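Local coordinates for protein erythromycin dehydratase (Saccharopolyspora erythraea, PDB 3EL6) that probably removes water from a beta-hydroxyacyl chain held on an acyl carrier protein during assembly of the erythromycin polyketide, at residues G56-T60 with D61-W65; Y223-P227 with V228-A232; V44-P47 with G48-G51. One frame throughout, in Å; residues are numbered along the deposited sequence.

Contact 1. Residues G56-T60 with D61-W65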
loop_
_atom_site.group_PDB
_atom_site.type_symbol
_atom_site.label_atom_id
_atom_site.label_comp_id
_atom_site.label_asym_id
_atom_site.label_seq_id
_atom_site.Cartn_x
_atom_site.Cartn_y
_atom_site.Cartn_z
ATOM N N GLY A 56 7.195 -8.504 -4.256
ATOM C CA GLY A 56 8.163 -9.250 -5.088
ATOM C C GLY A 56 8.144 -10.720 -4.721
ATOM O O GLY A 56 7.287 -11.189 -3.941
ATOM N N ARG A 57 9.091 -11.473 -5.268
ATOM C CA ARG A 57 9.063 -12.920 -5.130
ATOM C C ARG A 57 10.471 -13.345 -5.355
ATOM O O ARG A 57 11.124 -12.751 -6.192
ATOM C CB ARG A 57 8.178 -13.488 -6.223
ATOM C CG ARG A 57 7.801 -14.945 -6.026
ATOM C CD ARG A 57 6.585 -15.340 -6.976
ATOM N NE ARG A 57 5.297 -14.749 -6.532
ATOM C CZ ARG A 57 4.406 -14.091 -7.297
ATOM N NH1 ARG A 57 4.613 -13.912 -8.595
ATOM N NH2 ARG A 57 3.293 -13.593 -6.760
ATOM N N LEU A 58 10.925 -14.305 -4.573
ATOM C CA LEU A 58 12.273 -14.896 -4.662
ATOM C C LEU A 58 12.061 -16.373 -4.979
ATOM O O LEU A 58 11.198 -17.012 -4.381
ATOM C CB LEU A 58 12.928 -14.876 -3.278
ATOM C CG LEU A 58 14.030 -13.863 -3.061
ATOM C CD1 LEU A 58 13.818 -12.681 -3.957
ATOM C CD2 LEU A 58 14.066 -13.489 -1.623
ATOM N N SER A 59 12.901 -16.959 -5.830
ATOM C CA SER A 59 12.872 -18.416 -5.959
ATOM C C SER A 59 14.184 -18.881 -6.584
ATOM O O SER A 59 14.785 -18.150 -7.351
ATOM C CB SER A 59 11.751 -18.844 -6.873
ATOM O OG SER A 59 12.011 -18.364 -8.182
ATOM N N THR A 60 14.628 -20.073 -6.225
ATOM C CA THR A 60 15.852 -20.616 -6.851
ATOM C C THR A 60 15.724 -20.773 -8.355
ATOM O O THR A 60 16.715 -20.691 -9.087
ATOM C CB THR A 60 16.265 -21.909 -6.187
ATOM O OG1 THR A 60 15.150 -22.805 -6.202
ATOM C CG2 THR A 60 16.592 -21.689 -4.748
ATOM N N ASP A 61 14.512 -20.949 -8.873
ATOM C CA ASP A 61 14.381 -21.070 -10.311
ATOM C C ASP A 61 14.795 -19.812 -10.997
ATOM O O ASP A 61 15.521 -19.855 -11.998
ATOM C CB ASP A 61 12.939 -21.449 -10.755
ATOM C CG ASP A 61 12.590 -22.904 -10.466
ATOM O OD1 ASP A 61 13.493 -23.728 -10.152
ATOM O OD2 ASP A 61 11.385 -23.237 -10.561
ATOM N N GLU A 62 14.325 -18.666 -10.487
ATOM C CA GLU A 62 14.663 -17.392 -11.086
ATOM C C GLU A 62 16.040 -16.869 -10.627
ATOM O O GLU A 62 16.716 -16.164 -11.351
ATOM C CB GLU A 62 13.597 -16.343 -10.727
ATOM C CG GLU A 62 12.226 -16.632 -11.344
ATOM C CD GLU A 62 12.290 -16.679 -12.863
ATOM O OE1 GLU A 62 11.706 -17.617 -13.491
ATOM O OE2 GLU A 62 12.957 -15.769 -13.424
ATOM N N GLN A 63 16.436 -17.187 -9.414
ATOM C CA GLN A 63 17.743 -16.704 -8.911
ATOM C C GLN A 63 18.548 -17.906 -8.394
ATOM O O GLN A 63 18.525 -18.249 -7.211
ATOM C CB GLN A 63 17.497 -15.704 -7.777
ATOM C CG GLN A 63 16.889 -14.365 -8.189
ATOM C CD GLN A 63 15.353 -14.376 -8.226
ATOM O OE1 GLN A 63 14.684 -14.904 -7.314
ATOM N NE2 GLN A 63 14.793 -13.763 -9.261
ATOM N N PRO A 64 19.235 -18.621 -9.306
ATOM C CA PRO A 64 19.778 -19.907 -8.859
ATOM C C PRO A 64 20.802 -19.754 -7.750
ATOM O O PRO A 64 21.033 -20.666 -6.977
ATOM C CB PRO A 64 20.406 -20.532 -10.151
ATOM C CG PRO A 64 19.682 -19.867 -11.292
ATOM C CD PRO A 64 19.129 -18.488 -10.772
ATOM N N TRP A 65 21.420 -18.584 -7.638
ATOM C CA TRP A 65 22.387 -18.383 -6.571
ATOM C C TRP A 65 21.787 -18.506 -5.213
ATOM O O TRP A 65 22.475 -18.751 -4.257
ATOM C CB TRP A 65 23.074 -17.005 -6.712
ATOM C CG TRP A 65 22.133 -15.832 -7.019
ATOM C CD1 TRP A 65 21.825 -15.332 -8.223
ATOM C CD2 TRP A 65 21.429 -15.013 -6.048
ATOM N NE1 TRP A 65 20.961 -14.247 -8.083
ATOM C CE2 TRP A 65 20.726 -14.038 -6.756
ATOM C CE3 TRP A 65 21.348 -15.028 -4.648
ATOM C CZ2 TRP A 65 19.927 -13.055 -6.120
ATOM C CZ3 TRP A 65 20.535 -14.038 -4.010
ATOM C CH2 TRP A 65 19.871 -13.089 -4.754
#
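Ser59 and Gln63 grip each other twice across one turn of chain. The backbone bond runs from Gln63 N to Ser59 O at 2.8 Å. The second bond runs the other way: Ser59 N gives its hydrogen to the side-chain oxygen Gln63 OE1 at 3.1 Å. This bond is nearly straight, 168° at the hydrogen, and the donor lies a little off the plane of the amide. Gln63 can reach back because its chain is bent about the CB-CG bond, chi2 87°. The price is that Gln63 OE1 comes within 3.2 Å of Ser59 O, an acceptor facing an acceptor. A third bond comes from Glu62 N, which donates to Ser59 OG at 3.3 Å. With chi1 at 65°, OG stands between the backbone N and carbonyl carbon of Ser59 and faces the oncoming turn. Ser59 thus forms an ST motif, its hydroxyl and its carbonyl each taking a backbone N-H from the next few residues. The turn follows the end of strand 52-58 in the double hotdog fold of this dehydratase. Pro64 has no N-H to offer, and Pro64 CA makes a CA-H...O contact with Thr60 O at 3.2 Å. Around this, the ring of Trp65 lays one face against Gln63 CB, offset toward the rim. Leu58 CD1 passes across the Gln63 amide, and Leu39 touches both side chains. On the strand, Arg57 NH2 bonds to Ser28 O of the second subunit.

Contact 2. Residues Y223-P227 with V228-A232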
loop_
_atom_site.group_PDB
_atom_site.type_symbol
_atom_site.label_atom_id
_atom_site.label_comp_id
_atom_site.label_asym_id
_atom_site.label_seq_id
_atom_site.Cartn_x
_atom_site.Cartn_y
_atom_site.Cartn_z
ATOM N N TYR A 223 19.524 -4.058 -9.601
ATOM C CA TYR A 223 19.775 -4.077 -8.142
ATOM C C TYR A 223 20.298 -2.715 -7.671
ATOM O O TYR A 223 20.946 -2.000 -8.444
ATOM C CB TYR A 223 20.761 -5.156 -7.698
ATOM C CG TYR A 223 20.284 -6.562 -7.925
ATOM C CD1 TYR A 223 19.385 -7.144 -7.066
ATOM C CD2 TYR A 223 20.751 -7.317 -9.001
ATOM C CE1 TYR A 223 18.924 -8.439 -7.250
ATOM C CE2 TYR A 223 20.286 -8.630 -9.190
ATOM C CZ TYR A 223 19.393 -9.161 -8.315
ATOM O OH TYR A 223 18.953 -10.446 -8.482
ATOM N N ALA A 224 20.050 -2.375 -6.400
ATOM C CA ALA A 224 20.603 -1.134 -5.853
ATOM C C ALA A 224 22.045 -1.416 -5.546
ATOM O O ALA A 224 22.910 -0.671 -5.976
ATOM C CB ALA A 224 19.856 -0.698 -4.579
ATOM N N PHE A 225 22.302 -2.516 -4.846
ATOM C CA PHE A 225 23.667 -3.066 -4.632
ATOM C C PHE A 225 23.470 -4.593 -4.726
ATOM O O PHE A 225 22.892 -5.202 -3.830
ATOM C CB PHE A 225 24.182 -2.747 -3.222
ATOM C CG PHE A 225 25.700 -2.976 -3.032
ATOM C CD1 PHE A 225 26.524 -1.919 -2.641
ATOM C CD2 PHE A 225 26.277 -4.243 -3.228
ATOM C CE1 PHE A 225 27.925 -2.111 -2.451
ATOM C CE2 PHE A 225 27.657 -4.467 -3.030
ATOM C CZ PHE A 225 28.493 -3.406 -2.667
ATOM N N HIS A 226 23.934 -5.205 -5.804
ATOM C CA HIS A 226 23.732 -6.666 -5.987
ATOM C C HIS A 226 23.907 -7.459 -4.719
ATOM O O HIS A 226 24.973 -7.411 -4.069
ATOM C CB HIS A 226 24.727 -7.201 -7.074
ATOM C CG HIS A 226 24.312 -8.533 -7.624
ATOM N ND1 HIS A 226 24.214 -9.645 -6.844
ATOM C CD2 HIS A 226 23.859 -8.890 -8.860
ATOM C CE1 HIS A 226 23.774 -10.663 -7.573
ATOM N NE2 HIS A 226 23.558 -10.225 -8.808
ATOM N N PRO A 227 22.884 -8.233 -4.297
ATOM C CA PRO A 227 22.938 -8.827 -2.983
ATOM C C PRO A 227 23.974 -9.931 -2.808
ATOM O O PRO A 227 24.436 -10.200 -1.642
ATOM C CB PRO A 227 21.497 -9.337 -2.770
ATOM C CG PRO A 227 20.991 -9.523 -4.115
ATOM C CD PRO A 227 21.606 -8.525 -4.993
ATOM N N VAL A 228 24.371 -10.563 -3.931
ATOM C CA VAL A 228 25.484 -11.486 -3.773
ATOM C C VAL A 228 26.782 -10.693 -3.495
ATOM O O VAL A 228 27.546 -11.038 -2.585
ATOM C CB VAL A 228 25.602 -12.453 -4.939
ATOM C CG1 VAL A 228 26.777 -13.457 -4.724
ATOM C CG2 VAL A 228 24.268 -13.258 -5.000
ATOM N N LEU A 229 27.000 -9.656 -4.279
ATOM C CA LEU A 229 28.176 -8.787 -4.068
ATOM C C LEU A 229 28.143 -8.224 -2.648
ATOM O O LEU A 229 29.144 -8.228 -1.933
ATOM C CB LEU A 229 28.229 -7.713 -5.128
ATOM C CG LEU A 229 29.513 -6.829 -5.104
ATOM C CD1 LEU A 229 30.726 -7.707 -5.525
ATOM C CD2 LEU A 229 29.443 -5.610 -6.053
ATOM N N LEU A 230 26.964 -7.776 -2.189
ATOM C CA LEU A 230 26.885 -7.174 -0.828
ATOM C C LEU A 230 27.107 -8.192 0.258
ATOM O O LEU A 230 27.724 -7.910 1.309
ATOM C CB LEU A 230 25.479 -6.584 -0.662
ATOM C CG LEU A 230 25.265 -5.819 0.655
ATOM C CD1 LEU A 230 26.222 -4.668 0.608
ATOM C CD2 LEU A 230 23.827 -5.303 0.523
ATOM N N ASP A 231 26.626 -9.438 0.065
ATOM C CA ASP A 231 26.952 -10.463 1.064
ATOM C C ASP A 231 28.465 -10.718 1.125
ATOM O O ASP A 231 29.010 -10.956 2.190
ATOM C CB ASP A 231 26.281 -11.808 0.752
ATOM C CG ASP A 231 26.597 -12.846 1.775
ATOM O OD1 ASP A 231 25.919 -12.851 2.817
ATOM O OD2 ASP A 231 27.550 -13.661 1.581
ATOM N N ALA A 232 29.110 -10.724 -0.036
ATOM C CA ALA A 232 30.580 -10.942 -0.082
ATOM C C ALA A 232 31.343 -9.733 0.556
ATOM O O ALA A 232 32.371 -9.885 1.220
ATOM C CB ALA A 232 31.006 -11.203 -1.493
#
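His226 caps the helix 227-235, and its ring meets Val228 while its CB meets Leu229. His226 CB comes first, 4.0 Å from Leu229 CB. CG is anti to the backbone N of His226, chi1 -162°, and this swings the ring alongside Val228. His226 ND1 then accepts from Val228 N at 3.1 Å. The donor lies in the ring plane at the edge, but the bond is bent, 145° at the hydrogen. Next round the ring, His226 CE1 rests on Val228 CG2 at 3.7 Å. One ring face looks toward Tyr223, offset to the rim. The carbonyl of His226 takes Leu230 N, the first regular helical bond. Phe225, one residue earlier, covers the apolar side of this turn. Leu230 CD1 sits over the centre of the Phe225 ring, 3.9 Å from the centroid, a CH-pi contact. Leu229 CG packs against the same ring at Phe225 CE2. Farther on, Asp231 N bonds to Pro227 O, which also receives Ser80 OG from helix 79-93. The sequence from His226 to Asp231 fits the HPxxxD motif of polyketide synthase dehydratases. In that family its aspartate belongs to the active site, so the cap probably sets the start of the helix that presents Asp231; the side chain of Asp231 is bonded through OD2 to Gln235 NE2. Because His226 ND1 accepts, the ring is probably neutral with its proton on NE2, and the imidazole satisfies an N-H that the first helical turn leaves without a backbone partner.

Contact 3. Residues V44-P47 with G48-G51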
loop_
_atom_site.group_PDB
_atom_site.type_symbol
_atom_site.label_atom_id
_atom_site.label_comp_id
_atom_site.label_asym_id
_atom_site.label_seq_id
_atom_site.Cartn_x
_atom_site.Cartn_y
_atom_site.Cartn_z
ATOM N N VAL A 44 3.174 0.384 -5.160
ATOM C CA VAL A 44 1.967 1.238 -5.033
ATOM C C VAL A 44 2.225 2.351 -4.013
ATOM O O VAL A 44 2.517 2.069 -2.859
ATOM C CB VAL A 44 0.719 0.432 -4.559
ATOM C CG1 VAL A 44 -0.546 1.249 -4.777
ATOM C CG2 VAL A 44 0.633 -0.822 -5.347
ATOM N N ASP A 45 2.073 3.599 -4.442
ATOM C CA ASP A 45 2.224 4.734 -3.542
ATOM C C ASP A 45 1.029 4.906 -2.640
ATOM O O ASP A 45 -0.102 4.639 -3.063
ATOM C CB ASP A 45 2.378 6.014 -4.348
ATOM C CG ASP A 45 3.724 6.123 -5.018
ATOM O OD1 ASP A 45 4.682 5.485 -4.539
ATOM O OD2 ASP A 45 3.814 6.847 -6.041
ATOM N N VAL A 46 1.277 5.435 -1.448
ATOM C CA VAL A 46 0.230 5.862 -0.523
ATOM C C VAL A 46 0.272 7.378 -0.587
ATOM O O VAL A 46 1.136 8.007 0.001
ATOM C CB VAL A 46 0.569 5.429 0.914
ATOM C CG1 VAL A 46 -0.508 5.987 1.915
ATOM C CG2 VAL A 46 0.670 3.926 0.982
ATOM N N PRO A 47 -0.637 7.988 -1.347
ATOM C CA PRO A 47 -0.504 9.432 -1.655
ATOM C C PRO A 47 -0.631 10.357 -0.472
ATOM O O PRO A 47 -0.127 11.510 -0.492
ATOM C CB PRO A 47 -1.689 9.718 -2.644
ATOM C CG PRO A 47 -2.119 8.387 -3.164
ATOM C CD PRO A 47 -1.704 7.306 -2.109
ATOM N N GLY A 48 -1.354 9.942 0.542
ATOM C CA GLY A 48 -1.526 10.861 1.640
ATOM C C GLY A 48 -0.231 11.059 2.433
ATOM O O GLY A 48 0.147 12.196 2.753
ATOM N N HIS A 49 0.490 9.974 2.705
ATOM C CA HIS A 49 1.686 10.122 3.523
ATOM C C HIS A 49 3.010 10.011 2.800
ATOM O O HIS A 49 4.034 10.257 3.420
ATOM C CB HIS A 49 1.638 9.285 4.820
ATOM C CG HIS A 49 1.680 7.785 4.643
ATOM N ND1 HIS A 49 2.572 7.139 3.803
ATOM C CD2 HIS A 49 0.997 6.800 5.293
ATOM C CE1 HIS A 49 2.415 5.827 3.918
ATOM N NE2 HIS A 49 1.468 5.593 4.818
ATOM N N GLY A 50 2.998 9.699 1.494
ATOM C CA GLY A 50 4.226 9.651 0.686
ATOM C C GLY A 50 4.966 8.331 0.821
ATOM O O GLY A 50 6.056 8.155 0.216
ATOM N N GLY A 51 4.418 7.401 1.622
ATOM C CA GLY A 51 4.976 6.036 1.661
ATOM C C GLY A 51 4.591 5.180 0.453
ATOM O O GLY A 51 4.094 5.675 -0.586
#
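This is the loop of a beta hairpin, joining strands 40-45 and 52-58 at one end of the double hotdog fold. Val46 and His49 carry its side-chain contact, and Val46 also closes the backbone. Val46 N donates to Gly51 O at 3.0 Å in an almost straight bond, 177° at the hydrogen, although the donor stands well above the carbonyl plane. Val46 O in turn receives Gly50 N at 2.9 Å, nearly along the C=O axis. Together the two bonds fit the 4:6 hairpin pattern, with Pro47 to Gly50 as the four-residue loop. Pro47, Gly48 and, more loosely, His49 keep near-helical angles, and Gly50 then takes a positive phi, 83°, to lead the chain back. Beside the loop, Val46 CG1 lies over the middle of the His49 ring, 3.5 Å from its centroid, in a CH-pi contact. The chi1 of His49, 68°, folds the ring over Val46. The second subunit packs against the hairpin: its Arg117 NH1 bonds to Asp45 O and its Ser119 touches Val46. Within its own chain, Asp45 OD1 forms a salt bridge with Arg33, and His49 O takes a bond from Arg129. The histidine ring is pinned at its edge as well as at its face: Gly51 N donates to His49 ND1 at 2.9 Å, lying close to the ring plane.

How the contacts relate
From the N terminus, contact 3 comes first. It turns the chain from strand 40-45 into strand 52-58. That second strand then runs to contact 1, whose turn follows its far end; the two contacts do not touch. Contact 2 comes much later, at the junction of the loop after strand 209-215 with the start of helix 227-235. The three lie in series, and none nests in or crosses another. Contacts 1 and 2 meet in space: Trp65 CE3 packs on Val228 CG2 at 3.4 Å. This joins the loop after strand 52-58 to the start of the helix. Contact 3 stays apart from both; it and Arg57 of contact 1 touch the second subunit.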